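Local coordinates for protein 0.19 alpha-amylase inhibitor (Triticum aestivum, PDB 1HSS) that inhibits alpha-amylase as a secreted, disulfide-rich homodimer of the cereal trypsin/alpha-amylase inhibitor family from wheat grain, and is an IgE-binding allergen, at residues L23-C28 with G78-C83; W51-A56 with R100-V105; S94-C99 with Y113-V118. One frame throughout, in Å; residues are numbered along the deposited sequence.

Contact 1 of 3, residues L23-C28 with G78-C83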
# COMPACT_ATOMS: atom_id res chain seq x y z
N LEU A 23 -10.04 -9.02 -4.97
CA LEU A 23 -9.00 -8.05 -5.25
C LEU A 23 -7.69 -8.43 -4.56
O LEU A 23 -6.65 -8.46 -5.20
CB LEU A 23 -9.43 -6.68 -4.77
CG LEU A 23 -8.34 -5.62 -4.91
CD1 LEU A 23 -8.07 -5.41 -6.39
CD2 LEU A 23 -8.76 -4.31 -4.27
N LEU A 24 -7.75 -8.68 -3.25
CA LEU A 24 -6.58 -9.05 -2.45
C LEU A 24 -5.87 -10.33 -2.95
O LEU A 24 -4.65 -10.40 -2.98
CB LEU A 24 -7.00 -9.20 -0.98
CG LEU A 24 -5.93 -9.70 -0.00
CD1 LEU A 24 -4.65 -8.84 -0.08
CD2 LEU A 24 -6.49 -9.71 1.39
N ARG A 25 -6.64 -11.31 -3.40
CA ARG A 25 -6.08 -12.55 -3.96
C ARG A 25 -5.38 -12.39 -5.30
O ARG A 25 -4.42 -13.11 -5.56
CB ARG A 25 -7.17 -13.60 -4.08
CG ARG A 25 -7.48 -14.25 -2.76
CD ARG A 25 -8.02 -15.63 -2.99
NE ARG A 25 -9.46 -15.63 -2.84
CZ ARG A 25 -10.08 -16.03 -1.73
NH1 ARG A 25 -9.40 -16.69 -0.78
NH2 ARG A 25 -11.39 -15.81 -1.60
N LEU A 26 -5.86 -11.47 -6.14
CA LEU A 26 -5.17 -11.08 -7.37
C LEU A 26 -3.91 -10.23 -7.11
O LEU A 26 -2.83 -10.50 -7.63
CB LEU A 26 -6.11 -10.29 -8.29
CG LEU A 26 -7.29 -11.02 -8.94
CD1 LEU A 26 -8.31 -10.02 -9.48
CD2 LEU A 26 -6.75 -11.90 -10.06
N GLN A 27 -4.07 -9.22 -6.28
CA GLN A 27 -2.95 -8.37 -5.97
C GLN A 27 -1.80 -9.07 -5.28
O GLN A 27 -0.66 -8.71 -5.54
CB GLN A 27 -3.40 -7.22 -5.10
CG GLN A 27 -4.21 -6.19 -5.81
CD GLN A 27 -4.42 -4.98 -4.94
OE1 GLN A 27 -4.01 -3.87 -5.29
NE2 GLN A 27 -4.96 -5.20 -3.75
N CYS A 28 -2.07 -10.00 -4.36
CA CYS A 28 -0.98 -10.53 -3.53
C CYS A 28 0.06 -11.41 -4.25
O CYS A 28 1.17 -11.59 -3.75
CB CYS A 28 -1.50 -11.22 -2.26
SG CYS A 28 -2.41 -12.77 -2.49
N GLY A 78 -4.45 -23.03 1.41
CA GLY A 78 -4.28 -21.77 2.12
C GLY A 78 -5.24 -20.70 1.64
O GLY A 78 -5.81 -20.83 0.55
N ALA A 79 -5.43 -19.64 2.43
CA ALA A 79 -6.38 -18.59 2.07
C ALA A 79 -5.91 -17.78 0.85
O ALA A 79 -6.73 -17.26 0.09
CB ALA A 79 -6.63 -17.68 3.27
N PHE A 80 -4.59 -17.78 0.62
CA PHE A 80 -3.99 -16.97 -0.44
C PHE A 80 -3.03 -17.74 -1.35
O PHE A 80 -1.85 -17.91 -1.02
CB PHE A 80 -3.27 -15.79 0.17
CG PHE A 80 -4.15 -14.97 1.03
CD1 PHE A 80 -5.05 -14.09 0.46
CD2 PHE A 80 -4.22 -15.22 2.39
CE1 PHE A 80 -6.00 -13.48 1.22
CE2 PHE A 80 -5.18 -14.61 3.16
CZ PHE A 80 -6.07 -13.75 2.58
N PRO A 81 -3.55 -18.27 -2.47
CA PRO A 81 -2.79 -19.17 -3.35
C PRO A 81 -1.69 -18.44 -4.09
O PRO A 81 -1.93 -17.42 -4.73
CB PRO A 81 -3.86 -19.72 -4.32
CG PRO A 81 -5.19 -19.41 -3.66
CD PRO A 81 -4.94 -18.12 -2.93
N ARG A 82 -0.46 -18.91 -3.91
CA ARG A 82 0.71 -18.31 -4.56
C ARG A 82 1.15 -16.98 -3.94
O ARG A 82 2.04 -16.31 -4.47
CB ARG A 82 0.48 -18.15 -6.07
CG ARG A 82 0.55 -19.45 -6.86
CD ARG A 82 -0.39 -19.44 -8.07
NE ARG A 82 -1.47 -20.41 -7.94
CZ ARG A 82 -2.77 -20.11 -7.92
NH1 ARG A 82 -3.17 -18.84 -8.04
NH2 ARG A 82 -3.67 -21.07 -7.77
N CYS A 83 0.64 -16.70 -2.74
CA CYS A 83 1.01 -15.49 -2.00
C CYS A 83 1.78 -15.72 -0.71
O CYS A 83 1.42 -16.57 0.11
CB CYS A 83 -0.22 -14.66 -1.68
SG CYS A 83 -1.00 -14.05 -3.16
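Phe80 reaches from the loop 78-83 toward helix 20-27 and rests its ring among the side chains of Leu24, Arg25 and Cys28. These three form a hollow that takes the CD1-CE1 side of the ring. At one part of it the branch of Leu24 comes in obliquely, CD2 lying 3.8 Å from Phe80 CE1; with Leu24 CG anti to the backbone N (chi1 175°), CG itself lies 4.0 Å from Phe80 CE1. Next to it the aliphatic part of Arg25 runs at about a right angle to the phenylalanine, with Arg25 CG 4.0 Å from Phe80 CD1. The sulfur of Cys28 completes the hollow, its SG 4.1 Å from Phe80 CB and oblique to the ring in a sulfur-aromatic contact. Farther along the arginine, Arg25 CD meets Pro81 CD at 4.0 Å, so the arginine chain runs past both rings, touching first one and then the other, and bends at chi3. Its guanidinium then gives NH1 to the carbonyl of Ala79, NH1 to O 2.9 Å, with the acceptor close to the guanidinium plane and the donor in the carbonyl plane. The bond is somewhat bent, 143° at the hydrogen. Beyond Phe80, a type II turn from Phe80 to Cys83 brings the second cysteine round to Cys28, where Cys28 SG and Cys83 SG are joined at 2.0 Å with a torsion of 84° about the bond. Met64 of helix 53-67 packs on Leu24, Arg25 and Phe80, and Tyr65 meets the Phe80 ring edge-to-face. The disulfide thus ties the Cys28 region, at or just after helix 20-27, to the loop before helix 85-92, one of the cross-links that hold together the helical fold of cereal trypsin/alpha-amylase inhibitors.

Contact 2 of 3, residues W51-A56 with R100-V105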
# COMPACT_ATOMS: atom_id res chain seq x y z
N TRP A 51 -13.05 6.31 9.88
CA TRP A 51 -12.65 5.74 11.15
C TRP A 51 -12.67 4.22 11.16
O TRP A 51 -11.98 3.59 11.95
CB TRP A 51 -13.56 6.28 12.25
CG TRP A 51 -13.41 7.76 12.45
CD1 TRP A 51 -14.05 8.75 11.77
CD2 TRP A 51 -12.57 8.42 13.42
NE1 TRP A 51 -13.68 9.98 12.26
CE2 TRP A 51 -12.77 9.80 13.27
CE3 TRP A 51 -11.67 7.97 14.41
CZ2 TRP A 51 -12.10 10.75 14.07
CZ3 TRP A 51 -11.02 8.91 15.21
CH2 TRP A 51 -11.23 10.28 15.03
N CYS A 52 -13.48 3.61 10.30
CA CYS A 52 -13.72 2.18 10.38
C CYS A 52 -13.24 1.41 9.18
O CYS A 52 -13.38 0.20 9.12
CB CYS A 52 -15.20 1.90 10.58
SG CYS A 52 -15.82 2.55 12.16
N ARG A 53 -12.66 2.12 8.21
CA ARG A 53 -12.18 1.49 6.98
C ARG A 53 -11.07 0.46 7.24
O ARG A 53 -11.09 -0.62 6.68
CB ARG A 53 -11.69 2.55 6.00
CG ARG A 53 -12.45 2.61 4.69
CD ARG A 53 -13.37 3.82 4.55
NE ARG A 53 -12.76 4.96 3.89
CZ ARG A 53 -13.42 6.04 3.45
NH1 ARG A 53 -14.72 6.04 3.23
NH2 ARG A 53 -12.73 7.11 3.12
N CYS A 54 -10.14 0.77 8.15
CA CYS A 54 -9.08 -0.18 8.54
C CYS A 54 -9.60 -1.34 9.34
O CYS A 54 -9.02 -2.44 9.32
CB CYS A 54 -8.02 0.52 9.36
SG CYS A 54 -7.06 1.70 8.38
N GLY A 55 -10.62 -1.06 10.15
CA GLY A 55 -11.33 -2.09 10.87
C GLY A 55 -12.08 -3.08 10.00
O GLY A 55 -11.99 -4.29 10.24
N ALA A 56 -12.78 -2.59 8.97
CA ALA A 56 -13.36 -3.45 7.94
C ALA A 56 -12.33 -4.34 7.24
O ALA A 56 -12.57 -5.53 7.06
CB ALA A 56 -14.08 -2.63 6.93
N ARG A 100 -7.64 5.33 -3.15
CA ARG A 100 -7.55 6.75 -2.80
C ARG A 100 -8.59 7.17 -1.74
O ARG A 100 -9.16 8.26 -1.80
CB ARG A 100 -7.66 7.66 -4.03
CG ARG A 100 -7.37 7.00 -5.36
CD ARG A 100 -5.98 7.24 -5.87
NE ARG A 100 -5.97 7.23 -7.33
CZ ARG A 100 -6.41 8.23 -8.08
NH1 ARG A 100 -6.79 9.38 -7.52
NH2 ARG A 100 -6.43 8.11 -9.40
N LEU A 101 -8.77 6.31 -0.74
CA LEU A 101 -9.71 6.55 0.34
C LEU A 101 -8.90 6.77 1.62
O LEU A 101 -8.09 5.93 2.00
CB LEU A 101 -10.65 5.35 0.51
CG LEU A 101 -12.07 5.24 -0.06
CD1 LEU A 101 -12.39 6.34 -1.01
CD2 LEU A 101 -12.27 3.89 -0.70
N PRO A 102 -9.02 7.96 2.23
CA PRO A 102 -8.31 8.20 3.49
C PRO A 102 -8.95 7.54 4.70
O PRO A 102 -10.13 7.15 4.70
CB PRO A 102 -8.29 9.74 3.61
CG PRO A 102 -9.51 10.17 2.87
CD PRO A 102 -9.69 9.18 1.74
N ILE A 103 -8.12 7.30 5.70
CA ILE A 103 -8.53 6.67 6.93
C ILE A 103 -8.07 7.60 8.06
O ILE A 103 -7.27 8.50 7.81
CB ILE A 103 -7.90 5.24 7.04
CG1 ILE A 103 -6.37 5.30 6.91
CG2 ILE A 103 -8.37 4.38 5.88
CD1 ILE A 103 -5.62 5.25 8.22
N VAL A 104 -8.65 7.51 9.25
CA VAL A 104 -8.04 8.21 10.37
C VAL A 104 -7.28 7.25 11.28
O VAL A 104 -7.76 6.15 11.57
CB VAL A 104 -9.03 9.11 11.15
CG1 VAL A 104 -10.34 9.20 10.42
CG2 VAL A 104 -9.18 8.63 12.56
N VAL A 105 -6.01 7.58 11.50
CA VAL A 105 -5.03 6.66 12.07
C VAL A 105 -5.35 6.32 13.52
O VAL A 105 -5.22 5.17 13.95
CB VAL A 105 -3.61 7.24 11.99
CG1 VAL A 105 -2.60 6.23 12.52
CG2 VAL A 105 -3.27 7.60 10.56
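Val104 lies over one face of the Trp51 indole, its two methyls spread across the ring system. CG2 sits over the face of the six-membered ring in a CH-pi arrangement, although its spacing in the model is too short to be reliable. CG1 lies nearer the five-membered ring, 3.8 Å from Trp51 CD2. Although the CB of Trp51 points away from the strand, the indole lies against Val104, which turns its own CB toward residues 51-56.

Arg53 is oriented quite differently. Its chain leaves the first turn of helix 53-67 toward residues 100-105, with CB 3.8 Å from Ile103 CG2, and bends at both chi2 (107°) and chi3. The Arg53 side chain crosses that of Leu101 at about a right angle, with Leu101 CG over one face of the guanidinium, 3.7 Å from Arg53 NH2. NH2 also donates to Pro102 O at 3.0 Å; the donor lies in the carbonyl plane on a lone pair, while the oxygen is tilted from the guanidinium plane, and the angle at the hydrogen is 141°. The planar group is therefore held by a polar contact near its rim and an apolar one over its face, and NH1 has a weak bond to Ile48 O.

Cys54 faces Ile103, with its SG 3.8 Å from Ile103 CD1, and the isoleucine carbons gather beside the sulfur that is bonded to Cys115. Leu45 of helix 35-46 packs on both Arg53 and Leu101. Residues 103-104 pair antiparallel with strand 111-112, so the contact sets the short two-stranded sheet of this inhibitor against the start of helix 53-67, within the disulfide-linked helical fold of the family.

Contact 3 of 3, residues S94-C99 with Y113-V118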
# COMPACT_ATOMS: atom_id res chain seq x y z
N SER A 94 -3.00 -1.60 2.27
CA SER A 94 -2.93 -0.45 1.37
C SER A 94 -4.00 -0.47 0.28
O SER A 94 -3.97 0.34 -0.65
CB SER A 94 -1.54 -0.41 0.73
OG SER A 94 -1.27 -1.64 0.10
N ILE A 95 -5.01 -1.31 0.46
CA ILE A 95 -6.14 -1.38 -0.49
C ILE A 95 -6.93 -0.07 -0.53
O ILE A 95 -7.32 0.43 -1.58
CB ILE A 95 -7.09 -2.55 -0.13
CG1 ILE A 95 -6.43 -3.88 -0.48
CG2 ILE A 95 -8.43 -2.39 -0.85
CD1 ILE A 95 -7.28 -5.10 -0.13
N THR A 96 -6.90 0.58 0.62
CA THR A 96 -7.50 1.88 0.89
C THR A 96 -6.69 3.04 0.19
O THR A 96 -7.26 3.88 -0.54
CB THR A 96 -7.61 1.95 2.47
OG1 THR A 96 -8.72 2.74 2.87
CG2 THR A 96 -6.35 2.40 3.10
N ALA A 97 -5.37 2.86 0.11
CA ALA A 97 -4.53 3.72 -0.73
C ALA A 97 -4.78 3.53 -2.24
O ALA A 97 -4.88 4.51 -2.99
CB ALA A 97 -3.06 3.49 -0.41
N VAL A 98 -4.87 2.29 -2.71
CA VAL A 98 -5.12 2.10 -4.13
C VAL A 98 -6.51 2.60 -4.53
O VAL A 98 -6.64 3.21 -5.59
CB VAL A 98 -4.89 0.62 -4.58
CG1 VAL A 98 -3.82 -0.04 -3.70
CG2 VAL A 98 -6.18 -0.16 -4.61
N CYS A 99 -7.44 2.58 -3.59
CA CYS A 99 -8.76 3.21 -3.77
C CYS A 99 -8.76 4.75 -3.56
O CYS A 99 -9.78 5.40 -3.82
CB CYS A 99 -9.81 2.60 -2.82
SG CYS A 99 -10.35 0.88 -3.14
N TYR A 113 -3.48 7.02 4.25
CA TYR A 113 -4.12 6.20 3.20
C TYR A 113 -3.89 4.70 3.40
O TYR A 113 -4.22 3.89 2.54
CB TYR A 113 -3.58 6.57 1.81
CG TYR A 113 -4.18 7.83 1.26
CD1 TYR A 113 -5.44 7.81 0.68
CD2 TYR A 113 -3.52 9.04 1.36
CE1 TYR A 113 -6.02 8.97 0.22
CE2 TYR A 113 -4.08 10.20 0.90
CZ TYR A 113 -5.34 10.15 0.33
OH TYR A 113 -5.90 11.30 -0.15
N VAL A 114 -3.40 4.35 4.57
CA VAL A 114 -2.71 3.09 4.77
C VAL A 114 -3.05 2.63 6.21
O VAL A 114 -3.28 3.47 7.09
CB VAL A 114 -1.19 3.35 4.51
CG1 VAL A 114 -0.36 3.02 5.69
CG2 VAL A 114 -0.75 2.65 3.25
N CYS A 115 -3.30 1.34 6.37
CA CYS A 115 -3.73 0.76 7.65
C CYS A 115 -2.63 -0.02 8.38
O CYS A 115 -2.56 -1.23 8.24
CB CYS A 115 -4.92 -0.17 7.44
SG CYS A 115 -6.38 0.65 6.78
N LYS A 116 -1.96 0.62 9.33
CA LYS A 116 -0.83 -0.02 10.03
C LYS A 116 -1.22 -1.19 10.94
O LYS A 116 -0.45 -2.14 11.10
CB LYS A 116 -0.03 1.01 10.83
CG LYS A 116 -0.75 1.61 12.02
CD LYS A 116 0.11 2.66 12.68
CE LYS A 116 -0.66 3.43 13.75
NZ LYS A 116 -0.77 2.68 15.02
N ASP A 117 -2.44 -1.16 11.46
CA ASP A 117 -2.97 -2.26 12.26
C ASP A 117 -3.14 -3.55 11.44
O ASP A 117 -2.72 -4.62 11.87
CB ASP A 117 -4.29 -1.85 12.93
CG ASP A 117 -5.34 -1.28 11.93
OD1 ASP A 117 -5.00 -0.42 11.07
OD2 ASP A 117 -6.54 -1.62 12.07
N VAL A 118 -3.56 -3.40 10.19
CA VAL A 118 -3.70 -4.51 9.25
C VAL A 118 -2.33 -5.04 8.77
O VAL A 118 -2.17 -6.24 8.55
CB VAL A 118 -4.55 -4.09 8.03
CG1 VAL A 118 -4.65 -5.23 7.01
CG2 VAL A 118 -5.93 -3.67 8.48
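The short helix 95-98 packs here against the segment leading from strand 111-112 into helix 116-119, in a disulfide-linked helical fold; the contact is buried in the dimer, beside the subunit interface. Ala97 and Tyr113 approach most closely in backbone terms, their CA atoms 4.7 Å apart, and Ala97 CB lies 3.8 Å from Tyr113 CB. Ala97 CA approaches the tyrosine ring obliquely, and the ring extends toward the dimer partner, where its hydroxyl is hydrogen-bonded to Ser31 O of the second subunit. At the beginning of the helix, Ser94 CB touches Val114 CG2 at 4.0 Å. The Ser94 hydroxyl, set between the backbone N and the carbonyl carbon (chi1 55°), serves the preceding turn instead, bonding to Leu90 O and Thr91 O. Thr96 turns its CB toward the other segment, and its methyl lies near the Cys115 sulfur, beside the disulfide with Cys54, though the exact placement of CG2 is doubtful. Ala97 N and Tyr113 O are 2.9 Å apart, but the angle is too poor for a hydrogen bond. The two segments thus meet through small apolar groups at van der Waals distance, while the polar ends of Ser94 and Tyr113 are satisfied by partners outside them, so Tyr113 packs within its own chain while its hydroxyl is held by the second subunit.

In the fold
Contacts 2 and 3 are neighbours, with centres 7 Å apart, and share covalent chemistry: Cys54 SG of the first is bonded to Cys115 SG of the second at 2.0 Å. Their segments alternate along the chain, and residues 100-105 follow helix 95-98 in the chain, where Leu101 N probably bonds to Thr96 O. Contact 1 lies farther off, its centre 16 Å from that of contact 3 and 22 Å from that of contact 2, on the opposite side of the chain's centre from the latter. Ile95 bridges contacts 1 and 3 by packing on Leu23 and Gln27. All three regions have residues within reach of the second subunit, most of them in contact 3.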